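Phosphoethanolamine N-methyltransferase 1 (Haemonchus contortus, PDB 4KRG) catalyses the S-adenosylmethionine-dependent N-methylation of phosphoethanolamine, a step probably leading toward phosphocholine in the nematode. Local coordinates at residues A[11-16]-A[109-114]; A[18-23]-A[85-90]; A[364-369]-A[392-397]; A[353-356]-A[360-363]. All blocks are in the same frame, centred on the assembly; numbering follows the deposited sequence. Where two conformers were deposited one is given.

Contact 1. Residues A[11-16]-A[109-114]. With SAH (S-adenosyl-L-homocysteine), chain D.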
# COMPACT_ATOMS: atom_id res chain seq x y z
N VAL A 11 10.30 2.65 -29.44
CA VAL A 11 11.42 1.76 -29.17
C VAL A 11 11.34 1.24 -27.74
O VAL A 11 11.54 0.06 -27.49
CB VAL A 11 12.77 2.46 -29.42
CG1 VAL A 11 13.92 1.64 -28.84
CG2 VAL A 11 12.97 2.71 -30.90
N ARG A 12 11.04 2.14 -26.81
CA ARG A 12 10.88 1.75 -25.41
C ARG A 12 9.64 0.89 -25.23
O ARG A 12 9.63 -0.03 -24.42
CB ARG A 12 10.82 2.96 -24.48
CG ARG A 12 12.07 3.82 -24.53
CD ARG A 12 12.35 4.53 -23.22
NE ARG A 12 13.78 4.82 -23.10
CZ ARG A 12 14.32 6.02 -23.29
NH1 ARG A 12 13.56 7.06 -23.59
NH2 ARG A 12 15.64 6.18 -23.16
N ARG A 13 8.59 1.20 -25.98
CA ARG A 13 7.39 0.37 -25.97
C ARG A 13 7.76 -1.03 -26.43
O ARG A 13 7.38 -2.03 -25.81
CB ARG A 13 6.31 0.96 -26.88
CG ARG A 13 5.01 0.16 -26.91
CD ARG A 13 3.96 0.69 -25.92
NE ARG A 13 4.48 0.82 -24.56
CZ ARG A 13 4.59 -0.19 -23.70
NH1 ARG A 13 4.21 -1.41 -24.04
NH2 ARG A 13 5.09 0.04 -22.49
N ASP A 14 8.54 -1.11 -27.50
CA ASP A 14 8.89 -2.39 -28.11
C ASP A 14 9.91 -3.16 -27.30
O ASP A 14 10.05 -4.37 -27.47
CB ASP A 14 9.39 -2.19 -29.54
CG ASP A 14 9.45 -3.48 -30.33
OD1 ASP A 14 8.71 -4.43 -29.98
OD2 ASP A 14 10.22 -3.56 -31.31
N SER A 15 10.63 -2.49 -26.41
CA SER A 15 11.61 -3.18 -25.57
C SER A 15 10.90 -4.08 -24.56
O SER A 15 11.43 -5.11 -24.15
CB SER A 15 12.53 -2.20 -24.86
OG SER A 15 11.92 -1.67 -23.70
N PHE A 16 9.70 -3.67 -24.15
CA PHE A 16 8.90 -4.47 -23.22
C PHE A 16 8.25 -5.66 -23.92
O PHE A 16 8.27 -6.77 -23.40
CB PHE A 16 7.85 -3.60 -22.52
CG PHE A 16 8.41 -2.76 -21.40
CD1 PHE A 16 8.93 -3.36 -20.26
CD2 PHE A 16 8.41 -1.38 -21.48
CE1 PHE A 16 9.45 -2.60 -19.23
CE2 PHE A 16 8.92 -0.61 -20.45
CZ PHE A 16 9.44 -1.22 -19.32
N ILE A 109 -6.06 -9.16 -28.10
CA ILE A 109 -4.61 -9.07 -28.16
C ILE A 109 -4.27 -7.63 -28.53
O ILE A 109 -4.70 -7.14 -29.57
CB ILE A 109 -4.02 -10.02 -29.21
CG1 ILE A 109 -4.44 -11.46 -28.93
CG2 ILE A 109 -2.50 -9.92 -29.23
CD1 ILE A 109 -4.14 -12.43 -30.07
N GLY A 110 -3.51 -6.96 -27.68
CA GLY A 110 -3.11 -5.59 -27.94
C GLY A 110 -2.35 -4.99 -26.77
O GLY A 110 -2.35 -5.54 -25.67
N ASP A 111 -1.71 -3.86 -27.02
CA ASP A 111 -0.96 -3.17 -25.98
C ASP A 111 -1.92 -2.32 -25.15
O ASP A 111 -2.80 -1.65 -25.69
CB ASP A 111 0.12 -2.30 -26.61
CG ASP A 111 1.12 -1.78 -25.61
OD1 ASP A 111 0.71 -1.17 -24.60
OD2 ASP A 111 2.34 -2.00 -25.82
N ALA A 112 -1.75 -2.35 -23.83
CA ALA A 112 -2.56 -1.57 -22.90
C ALA A 112 -2.49 -0.07 -23.20
O ALA A 112 -3.42 0.69 -22.94
CB ALA A 112 -2.13 -1.84 -21.48
N VAL A 113 -1.36 0.36 -23.75
CA VAL A 113 -1.16 1.76 -24.12
C VAL A 113 -2.14 2.22 -25.21
O VAL A 113 -2.54 3.39 -25.24
CB VAL A 113 0.31 2.01 -24.52
CG1 VAL A 113 0.49 3.39 -25.10
CG2 VAL A 113 1.22 1.80 -23.32
N HIS A 114 -2.57 1.29 -26.06
CA HIS A 114 -3.47 1.61 -27.18
C HIS A 114 -4.91 1.21 -26.93
O HIS A 114 -5.76 1.42 -27.79
CB HIS A 114 -3.00 0.91 -28.45
CG HIS A 114 -1.58 1.18 -28.80
ND1 HIS A 114 -0.97 2.41 -28.57
CD2 HIS A 114 -0.62 0.40 -29.35
CE1 HIS A 114 0.28 2.36 -28.96
NE2 HIS A 114 0.52 1.15 -29.45
N SAH D . -1.25 -10.09 -14.64
CA SAH D . -0.92 -11.51 -14.88
CB SAH D . 0.44 -11.58 -15.65
CG SAH D . 1.59 -10.84 -14.96
SD SAH D . 3.11 -10.69 -15.93
C SAH D . -0.85 -12.26 -13.61
O SAH D . -0.45 -11.70 -12.59
OXT SAH D . -0.90 -13.47 -13.64
C5' SAH D . 2.81 -9.34 -17.11
C4' SAH D . 1.79 -9.50 -18.10
O4' SAH D . 1.41 -8.19 -18.60
C3' SAH D . 2.28 -10.26 -19.26
O3' SAH D . 1.24 -11.09 -19.74
C2' SAH D . 2.59 -9.25 -20.26
O2' SAH D . 2.48 -9.77 -21.55
C1' SAH D . 1.57 -8.21 -19.99
N9 SAH D . 1.94 -6.84 -20.49
C8 SAH D . 3.01 -6.11 -20.15
N7 SAH D . 2.87 -4.91 -20.72
C5 SAH D . 1.73 -4.88 -21.42
C6 SAH D . 1.10 -3.90 -22.21
N6 SAH D . 1.66 -2.66 -22.40
N1 SAH D . -0.07 -4.22 -22.78
C2 SAH D . -0.64 -5.41 -22.62
N3 SAH D . -0.06 -6.36 -21.88
C4 SAH D . 1.12 -6.12 -21.27
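Arg13 and Asp111 form a salt bridge with their flat groups almost perpendicular, the guanidinium and carboxylate planes standing 86° apart. One nitrogen carries it: Arg13 NH1 donates to Asp111 OD2 at 2.6 Å, on that oxygen's syn lone pair and from a hydrogen that points somewhat out of line (143°). The arginine chain leaves helix 9-21 with CG anti to the backbone N (chi1 -179°), then bends at chi2 and chi3, which lays CD against the same oxygen, 3.1 Å from OD2 of Asp111. Val113 CG2 lies over the rim of one guanidinium face, 3.6 Å from Arg13 NE; an apolar methyl suits this place because it does not compete for the N-H bonds.

This is the adenine end of the cofactor site in a class I, Rossmann-like methyltransferase, where the loop after the third strand reads the base. Asp111 OD1 accepts from N6 of S-adenosylhomocysteine at 2.8 Å. The backbone N of Ala112 gives its hydrogen to the ligand's N1 at 2.7 Å, and the two bonds together match the donor and acceptor of adenine. Asp111 OD1 also closes an Asx turn by taking the N-H of Val113 (2.7 Å) on its anti side, so the carboxylate is held through both oxygens. On the far end of the arginine, NH2 pairs with Glu138 and the carbonyl of Tyr133.

Contact 2. Residues A[18-23]-A[85-90]. With SAH (S-adenosyl-L-homocysteine), chain D.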
# COMPACT_ATOMS: atom_id res chain seq x y z
N THR A 18 9.39 -7.08 -26.55
CA THR A 18 10.53 -7.96 -26.84
C THR A 18 10.92 -8.78 -25.61
O THR A 18 11.21 -9.97 -25.71
CB THR A 18 11.76 -7.16 -27.28
OG1 THR A 18 11.37 -6.17 -28.24
CG2 THR A 18 12.80 -8.07 -27.89
N PHE A 19 10.94 -8.13 -24.45
CA PHE A 19 11.21 -8.83 -23.20
C PHE A 19 10.20 -9.95 -22.99
O PHE A 19 10.56 -11.08 -22.70
CB PHE A 19 11.18 -7.87 -22.01
CG PHE A 19 11.33 -8.55 -20.68
CD1 PHE A 19 12.59 -8.87 -20.19
CD2 PHE A 19 10.21 -8.86 -19.91
CE1 PHE A 19 12.73 -9.50 -18.96
CE2 PHE A 19 10.35 -9.49 -18.68
CZ PHE A 19 11.60 -9.81 -18.21
N TRP A 20 8.92 -9.63 -23.16
CA TRP A 20 7.89 -10.63 -22.93
C TRP A 20 7.83 -11.68 -24.03
O TRP A 20 7.38 -12.80 -23.79
CB TRP A 20 6.54 -9.98 -22.65
CG TRP A 20 6.44 -9.56 -21.22
CD1 TRP A 20 6.50 -8.30 -20.73
CD2 TRP A 20 6.32 -10.44 -20.11
NE1 TRP A 20 6.40 -8.33 -19.36
CE2 TRP A 20 6.29 -9.64 -18.94
CE3 TRP A 20 6.23 -11.82 -19.95
CZ2 TRP A 20 6.18 -10.17 -17.67
CZ3 TRP A 20 6.11 -12.36 -18.69
CH2 TRP A 20 6.09 -11.53 -17.56
N ASP A 21 8.30 -11.33 -25.22
CA ASP A 21 8.44 -12.31 -26.30
C ASP A 21 9.30 -13.49 -25.86
O ASP A 21 9.07 -14.62 -26.29
CB ASP A 21 9.05 -11.66 -27.55
CG ASP A 21 8.03 -10.92 -28.39
OD1 ASP A 21 6.82 -11.13 -28.18
OD2 ASP A 21 8.44 -10.13 -29.27
N LYS A 22 10.28 -13.23 -25.00
CA LYS A 22 11.18 -14.27 -24.52
C LYS A 22 10.46 -15.36 -23.73
O LYS A 22 10.99 -16.46 -23.56
CB LYS A 22 12.31 -13.66 -23.66
CG LYS A 22 13.26 -12.74 -24.42
CD LYS A 22 14.47 -12.31 -23.58
CE LYS A 22 14.07 -11.48 -22.37
NZ LYS A 22 15.25 -11.04 -21.57
N TYR A 23 9.24 -15.07 -23.27
CA TYR A 23 8.50 -16.00 -22.43
C TYR A 23 7.30 -16.65 -23.12
O TYR A 23 6.66 -17.53 -22.56
CB TYR A 23 8.08 -15.31 -21.11
CG TYR A 23 9.27 -14.88 -20.28
CD1 TYR A 23 9.88 -15.76 -19.41
CD2 TYR A 23 9.79 -13.59 -20.40
CE1 TYR A 23 10.99 -15.38 -18.66
CE2 TYR A 23 10.90 -13.20 -19.65
CZ TYR A 23 11.49 -14.10 -18.79
OH TYR A 23 12.59 -13.73 -18.03
N THR A 85 -7.22 -8.95 -21.72
CA THR A 85 -6.30 -8.48 -22.75
C THR A 85 -4.83 -8.73 -22.38
O THR A 85 -4.47 -8.74 -21.21
CB THR A 85 -6.46 -6.97 -23.03
OG1 THR A 85 -5.84 -6.22 -21.97
CG2 THR A 85 -7.92 -6.58 -23.12
N ASP A 86 -3.99 -8.93 -23.40
CA ASP A 86 -2.55 -9.04 -23.21
C ASP A 86 -1.89 -8.77 -24.55
O ASP A 86 -2.48 -9.04 -25.60
CB ASP A 86 -2.16 -10.43 -22.70
CG ASP A 86 -0.82 -10.44 -21.98
OD1 ASP A 86 -0.81 -10.23 -20.75
OD2 ASP A 86 0.22 -10.66 -22.64
N PHE A 87 -0.66 -8.25 -24.55
CA PHE A 87 -0.01 -7.97 -25.83
C PHE A 87 0.83 -9.15 -26.36
O PHE A 87 1.37 -9.08 -27.47
CB PHE A 87 0.72 -6.61 -25.85
CG PHE A 87 1.99 -6.54 -25.04
CD1 PHE A 87 2.85 -5.47 -25.22
CD2 PHE A 87 2.31 -7.50 -24.10
CE1 PHE A 87 4.01 -5.38 -24.49
CE2 PHE A 87 3.48 -7.41 -23.37
CZ PHE A 87 4.33 -6.35 -23.56
N ILE A 88 0.90 -10.22 -25.59
CA ILE A 88 1.53 -11.45 -26.07
C ILE A 88 0.47 -12.46 -26.52
O ILE A 88 -0.34 -12.93 -25.73
CB ILE A 88 2.42 -12.10 -25.01
CG1 ILE A 88 3.57 -11.17 -24.62
CG2 ILE A 88 2.96 -13.42 -25.53
CD1 ILE A 88 4.45 -10.79 -25.77
N GLU A 89 0.51 -12.78 -27.81
CA GLU A 89 -0.50 -13.62 -28.46
C GLU A 89 -0.65 -15.01 -27.87
O GLU A 89 -1.77 -15.46 -27.61
CB GLU A 89 -0.18 -13.73 -29.95
CG GLU A 89 -0.80 -14.93 -30.62
CD GLU A 89 -0.39 -15.03 -32.08
OE1 GLU A 89 -0.04 -13.99 -32.67
OE2 GLU A 89 -0.42 -16.16 -32.62
N SER A 90 0.46 -15.71 -27.64
CA SER A 90 0.39 -17.07 -27.13
C SER A 90 -0.21 -17.11 -25.73
O SER A 90 -0.87 -18.08 -25.35
CB SER A 90 1.77 -17.74 -27.15
OG SER A 90 2.41 -17.63 -25.90
N SAH D . -1.25 -10.09 -14.64
CA SAH D . -0.92 -11.51 -14.88
CB SAH D . 0.44 -11.58 -15.65
CG SAH D . 1.59 -10.84 -14.96
SD SAH D . 3.11 -10.69 -15.93
C SAH D . -0.85 -12.26 -13.61
O SAH D . -0.45 -11.70 -12.59
OXT SAH D . -0.90 -13.47 -13.64
C5' SAH D . 2.81 -9.34 -17.11
C4' SAH D . 1.79 -9.50 -18.10
O4' SAH D . 1.41 -8.19 -18.60
C3' SAH D . 2.28 -10.26 -19.26
O3' SAH D . 1.24 -11.09 -19.74
C2' SAH D . 2.59 -9.25 -20.26
O2' SAH D . 2.48 -9.77 -21.55
C1' SAH D . 1.57 -8.21 -19.99
N9 SAH D . 1.94 -6.84 -20.49
C8 SAH D . 3.01 -6.11 -20.15
N7 SAH D . 2.87 -4.91 -20.72
C5 SAH D . 1.73 -4.88 -21.42
C6 SAH D . 1.10 -3.90 -22.21
N6 SAH D . 1.66 -2.66 -22.40
N1 SAH D . -0.07 -4.22 -22.78
C2 SAH D . -0.64 -5.41 -22.62
N3 SAH D . -0.06 -6.36 -21.88
C4 SAH D . 1.12 -6.12 -21.27
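OD2 of Asp86 is gripped twice, once by the backbone of Ile88, the residue whose side chain meets Trp20: the N of Ile88 reaches the anti side of OD2 at 3.1 Å, and O2' of S-adenosylhomocysteine donates to OD2 at 2.7 Å. The bond from Ile88 makes an Asx turn that holds the carboxylate toward the ribose; CG of Asp86 stands anti to the backbone N (chi1 -157°). OD1 lies very close to O3', too close for the distance to be trusted, and also accepts the N-H of Gly67. An aspartate suits the site because its two oxygens can serve the two ribose hydroxyls together.

Such an acidic residue at the end of the second strand is a hallmark of the Rossmann-like methyltransferases. Directly after it, Phe87 spreads one ring face against the adenine, with C5 of the ligand 3.5 Å from the ring plane and over its centre. Trp20, from helix 9-21, closes the pocket from another side: one indole face lies against the ribose, and CH2 comes to 3.5 Å from the ligand sulfur SD. Phe19 backs the opposite face. Between the segments themselves the touch is apolar, Trp20 CB resting 3.8 Å from Ile88 CG1 and 4.1 Å from Phe87 CE2, while the Trp20 and Phe87 side chains cross at about a right angle. Ile88 CD1 also approaches OD1 of Asp21, an oxygen whose charge is answered by Lys17.

Contact 3. Residues A[364-369]-A[392-397]. With BOG (octyl beta-D-glucopyranoside), chain E.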
# COMPACT_ATOMS: atom_id res chain seq x y z
N TYR A 364 -11.39 -0.95 6.61
CA TYR A 364 -10.67 -2.13 6.14
C TYR A 364 -10.80 -3.30 7.11
O TYR A 364 -11.17 -4.40 6.73
CB TYR A 364 -9.20 -1.77 5.97
CG TYR A 364 -8.33 -2.84 5.37
CD1 TYR A 364 -8.18 -2.95 4.00
CD2 TYR A 364 -7.61 -3.71 6.17
CE1 TYR A 364 -7.37 -3.91 3.44
CE2 TYR A 364 -6.80 -4.68 5.63
CZ TYR A 364 -6.68 -4.78 4.26
OH TYR A 364 -5.87 -5.74 3.71
N TRP A 365 -10.49 -3.05 8.38
CA TRP A 365 -10.46 -4.14 9.34
C TRP A 365 -11.86 -4.55 9.80
O TRP A 365 -12.10 -5.71 10.12
CB TRP A 365 -9.52 -3.81 10.50
CG TRP A 365 -8.09 -3.82 10.08
CD1 TRP A 365 -7.24 -2.75 10.05
CD2 TRP A 365 -7.36 -4.95 9.60
NE1 TRP A 365 -6.00 -3.15 9.59
CE2 TRP A 365 -6.04 -4.49 9.30
CE3 TRP A 365 -7.66 -6.30 9.39
CZ2 TRP A 365 -5.05 -5.34 8.81
CZ3 TRP A 365 -6.68 -7.14 8.90
CH2 TRP A 365 -5.38 -6.66 8.62
N ASN A 366 -12.79 -3.60 9.79
CA ASN A 366 -14.19 -3.90 10.03
C ASN A 366 -14.72 -4.89 9.00
O ASN A 366 -15.35 -5.89 9.35
CB ASN A 366 -15.02 -2.62 9.94
CG ASN A 366 -15.77 -2.33 11.20
OD1 ASN A 366 -15.68 -1.23 11.76
ND2 ASN A 366 -16.54 -3.32 11.67
N GLN A 367 -14.44 -4.61 7.73
CA GLN A 367 -14.89 -5.46 6.64
C GLN A 367 -14.33 -6.86 6.75
O GLN A 367 -14.90 -7.81 6.22
CB GLN A 367 -14.47 -4.86 5.29
CG GLN A 367 -15.06 -3.49 5.01
CD GLN A 367 -14.69 -2.97 3.63
OE1 GLN A 367 -14.28 -1.82 3.48
NE2 GLN A 367 -14.85 -3.82 2.62
N ARG A 368 -13.22 -6.99 7.46
CA ARG A 368 -12.53 -8.27 7.58
C ARG A 368 -12.77 -8.96 8.93
O ARG A 368 -12.15 -9.98 9.23
CB ARG A 368 -11.04 -8.07 7.27
CG ARG A 368 -10.82 -7.82 5.78
CD ARG A 368 -9.44 -7.26 5.46
NE ARG A 368 -9.27 -7.10 4.02
CZ ARG A 368 -9.81 -6.13 3.30
NH1 ARG A 368 -10.57 -5.21 3.88
NH2 ARG A 368 -9.59 -6.07 1.99
N ASP A 369 -13.70 -8.42 9.71
CA ASP A 369 -14.04 -8.95 11.03
C ASP A 369 -12.83 -9.20 11.92
O ASP A 369 -12.73 -10.24 12.58
CB ASP A 369 -14.89 -10.22 10.93
CG ASP A 369 -16.35 -9.93 10.59
OD1 ASP A 369 -17.14 -9.62 11.51
OD2 ASP A 369 -16.69 -10.01 9.39
N ILE A 392 -12.82 2.55 17.16
CA ILE A 392 -11.69 1.63 17.29
C ILE A 392 -12.15 0.31 17.91
O ILE A 392 -11.73 -0.76 17.49
CB ILE A 392 -10.56 2.28 18.11
CG1 ILE A 392 -9.82 3.32 17.25
CG2 ILE A 392 -9.58 1.24 18.59
CD1 ILE A 392 -8.90 4.24 18.03
N ALA A 393 -13.07 0.39 18.87
CA ALA A 393 -13.58 -0.80 19.55
C ALA A 393 -14.15 -1.85 18.60
O ALA A 393 -14.13 -3.04 18.90
CB ALA A 393 -14.63 -0.40 20.56
N SER A 394 -14.65 -1.42 17.45
CA SER A 394 -15.24 -2.35 16.50
C SER A 394 -14.20 -3.28 15.87
O SER A 394 -14.55 -4.27 15.22
CB SER A 394 -16.02 -1.61 15.41
OG SER A 394 -15.17 -0.80 14.63
N ILE A 395 -12.91 -2.96 16.05
CA ILE A 395 -11.84 -3.85 15.62
C ILE A 395 -10.96 -4.34 16.78
O ILE A 395 -9.89 -4.90 16.55
CB ILE A 395 -10.94 -3.24 14.52
CG1 ILE A 395 -10.15 -2.04 15.05
CG2 ILE A 395 -11.75 -2.84 13.30
CD1 ILE A 395 -9.13 -1.50 14.06
N MSE A 396 -11.42 -4.12 18.01
CA MSE A 396 -10.70 -4.59 19.21
C MSE A 396 -11.43 -5.73 19.90
O MSE A 396 -12.67 -5.74 19.96
CB MSE A 396 -10.56 -3.46 20.24
CG MSE A 396 -9.60 -2.38 19.89
SE MSE A 396 -7.74 -2.98 19.77
CE MSE A 396 -7.48 -2.46 17.93
N LYS A 397 -10.69 -6.68 20.47
CA LYS A 397 -11.31 -7.70 21.30
C LYS A 397 -11.91 -7.04 22.54
O LYS A 397 -11.54 -5.92 22.88
CB LYS A 397 -10.30 -8.79 21.68
CG LYS A 397 -9.83 -9.60 20.50
CD LYS A 397 -9.41 -11.01 20.89
CE LYS A 397 -8.61 -11.66 19.77
NZ LYS A 397 -7.88 -12.87 20.25
C1 BOG E . -7.12 -11.20 14.69
O1 BOG E . -6.80 -10.68 13.45
C2 BOG E . -8.29 -12.15 14.59
O2 BOG E . -9.44 -11.42 14.17
C3 BOG E . -8.56 -12.78 15.91
O3 BOG E . -9.65 -13.75 15.78
C4 BOG E . -7.34 -13.46 16.46
O4 BOG E . -7.61 -14.00 17.77
C5 BOG E . -6.18 -12.48 16.54
O5 BOG E . -5.92 -11.88 15.23
C6 BOG E . -4.96 -13.16 16.99
O6 BOG E . -4.36 -12.35 17.96
C1' BOG E . -6.30 -9.35 13.52
C2' BOG E . -6.02 -8.87 12.07
C3' BOG E . -5.07 -9.80 11.34
C4' BOG E . -3.83 -9.33 10.89
C5' BOG E . -2.63 -10.31 10.85
C6' BOG E . -1.38 -9.72 10.18
C7' BOG E . -0.41 -9.04 11.18
C8' BOG E . 0.85 -9.82 11.35
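Ile395 presses its CG2 methyl into the end of helix 358-367, 3.7 Å from Trp365 CB and equally close to the backbone N of Asn366. The methyl points there because the longer branch, CG1, takes the position between the backbone N and the carbonyl carbon (chi1 66°), leaving CG2 anti to the carbonyl carbon. Beside it, nearer the surface, Ser394 OG is hydrogen-bonded to the carbonyl of Ser391 and lies 2.9 Å from Asn366 OD1.

A second shell fixes the helix end. Asp369, with positive phi, is the C' residue of a Schellman motif that terminates the helix and turns the chain toward strand 372-378. Tyr364 places CD2 above the centre of the Trp365 indole, and Arg368 lays its guanidinium over the tyrosine ring while NH1 bonds to Tyr364 O at 3.0 Å. Phe372 and Trp326 meet the same indole edge-to-face. These elements probably belong to a second Rossmann-like half of the di-domain chain, where the helix after the third strand packs beside the 3-10 turn before the weakly bonded strand 396-397.

The bound octyl glucoside, presumably a crystallisation additive, touches both Trp365 and Lys397: its C2' is 3.7 Å from Trp365 CZ3, and the extended Lys397, also paired with Asp373, donates through NZ to O4 at 2.7 Å. The chemistry implies a hold that rests on apolar packing and a polar pair in similar measure, the pair on the more exposed side, and an amphipathic surface that accommodates both parts of a detergent molecule.

Contact 4. Residues A[353-356]-A[360-363]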
# COMPACT_ATOMS: atom_id res chain seq x y z
N GLY A 353 0.67 -0.98 6.70
CA GLY A 353 -0.28 -0.60 5.68
C GLY A 353 -0.33 0.91 5.64
O GLY A 353 -0.05 1.56 6.64
N TRP A 354 -0.67 1.46 4.49
CA TRP A 354 -0.94 2.89 4.41
C TRP A 354 -2.44 3.09 4.31
O TRP A 354 -3.13 2.37 3.57
CB TRP A 354 -0.24 3.53 3.21
CG TRP A 354 -0.63 4.97 3.03
CD1 TRP A 354 -0.01 6.07 3.55
CD2 TRP A 354 -1.77 5.47 2.30
NE1 TRP A 354 -0.68 7.21 3.19
CE2 TRP A 354 -1.75 6.87 2.43
CE3 TRP A 354 -2.79 4.85 1.57
CZ2 TRP A 354 -2.74 7.67 1.83
CZ3 TRP A 354 -3.75 5.65 0.99
CH2 TRP A 354 -3.72 7.05 1.12
N ASN A 355 -2.95 4.06 5.05
CA ASN A 355 -4.31 4.54 4.89
C ASN A 355 -4.32 6.06 4.97
O ASN A 355 -3.43 6.65 5.56
CB ASN A 355 -5.23 3.94 5.95
CG ASN A 355 -5.16 2.44 5.99
OD1 ASN A 355 -4.24 1.87 6.57
ND2 ASN A 355 -6.13 1.78 5.37
N GLU A 356 -5.34 6.68 4.39
CA GLU A 356 -5.45 8.13 4.41
C GLU A 356 -5.71 8.66 5.82
O GLU A 356 -5.28 9.76 6.16
CB GLU A 356 -6.58 8.57 3.48
CG GLU A 356 -6.54 10.03 3.07
CD GLU A 356 -7.56 10.34 1.98
OE1 GLU A 356 -8.47 9.51 1.77
OE2 GLU A 356 -7.44 11.39 1.33
N SER A 360 -10.15 5.15 7.64
CA SER A 360 -9.87 4.28 6.50
C SER A 360 -9.43 2.89 6.96
O SER A 360 -9.93 1.88 6.47
CB SER A 360 -8.79 4.90 5.61
OG SER A 360 -8.33 3.97 4.65
N SER A 361 -8.51 2.85 7.91
CA SER A 361 -8.00 1.58 8.43
C SER A 361 -9.09 0.82 9.18
O SER A 361 -9.18 -0.40 9.10
CB SER A 361 -6.79 1.81 9.34
OG SER A 361 -6.29 0.57 9.79
N ILE A 362 -9.91 1.55 9.92
CA ILE A 362 -10.99 0.91 10.66
C ILE A 362 -11.98 0.24 9.70
O ILE A 362 -12.41 -0.88 9.95
CB ILE A 362 -11.69 1.90 11.61
CG1 ILE A 362 -10.77 2.22 12.79
CG2 ILE A 362 -13.02 1.33 12.12
CD1 ILE A 362 -11.38 3.15 13.80
N ASP A 363 -12.32 0.90 8.60
CA ASP A 363 -13.21 0.31 7.59
C ASP A 363 -12.64 -0.99 7.05
O ASP A 363 -13.32 -2.01 7.03
CB ASP A 363 -13.45 1.28 6.43
CG ASP A 363 -14.42 2.38 6.78
OD1 ASP A 363 -15.16 2.24 7.78
OD2 ASP A 363 -14.46 3.40 6.04
O HOH W 1 -4.86 -0.47 8.13
O HOH W 2 -7.34 5.42 2.73
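The carboxamide of Asn355 works through its edges: ND2 gives a hydrogen to Ser360 OG at 3.2 Å, nearly in the amide plane (10° out of it) and fairly straight at 155°, while OD1 accepts from a water. Over one face of the amide sits Ser361, its CB 3.8 Å from Asn355 CG. The neighbouring Trp354 ring, whose bond to CB leaves the other way, has Glu356 N over one face, displaced toward the rim.

This strand-to-helix turn is consistent with a second Rossmann-like domain, in which strand 350-354, the third strand of this half in chain order, passes almost at once into helix 358-367. With so few residues between the two elements, short side chains fit between them here. Serines suit the first turns of the helix, and an asparagine, able to donate and accept at once, suits the loop. Its CG lies anti to its own carbonyl carbon (chi1 -54°), which carries the amide toward the helix. Ser360 OG faces Asn355, 3.4 Å from Asn355 CB.

The polar ends have partners around them. Ser361 OG bonds to Tyr299 OH, and lies close to the water on Asn355 OD1, though that approach is too short to be relied on. Ser357 OG takes the N-H of Ser360 near the helix start, and the carboxylate of Glu356 reaches outward to Arg197. A second water joins the segments again: it accepts from Glu356 N at 2.9 Å and lies 2.6 Å from Ser360 OG.

How the contacts relate
Contacts 1 and 2 share helix 9-21 and the same cofactor, yet differ in depth: contact 1 is an ionic surface contact at the adenine end, contact 2 a buried aromatic and apolar one at the ribose and one face of the adenine. They touch directly, Gly110 N lying 3.1 Å from Asp86 O. Contacts 3 and 4, both partly buried, share helix 358-367, one near its end and the other near its start, and meet through Ile362; contact 3 mixes apolar and polar touches, contact 4 is polar and water-bridged. Centres of contacts 1 and 3 are about 43 Å apart, in different halves. By strand order, 109-114 and 353-356 probably run off the ends of equivalent third strands.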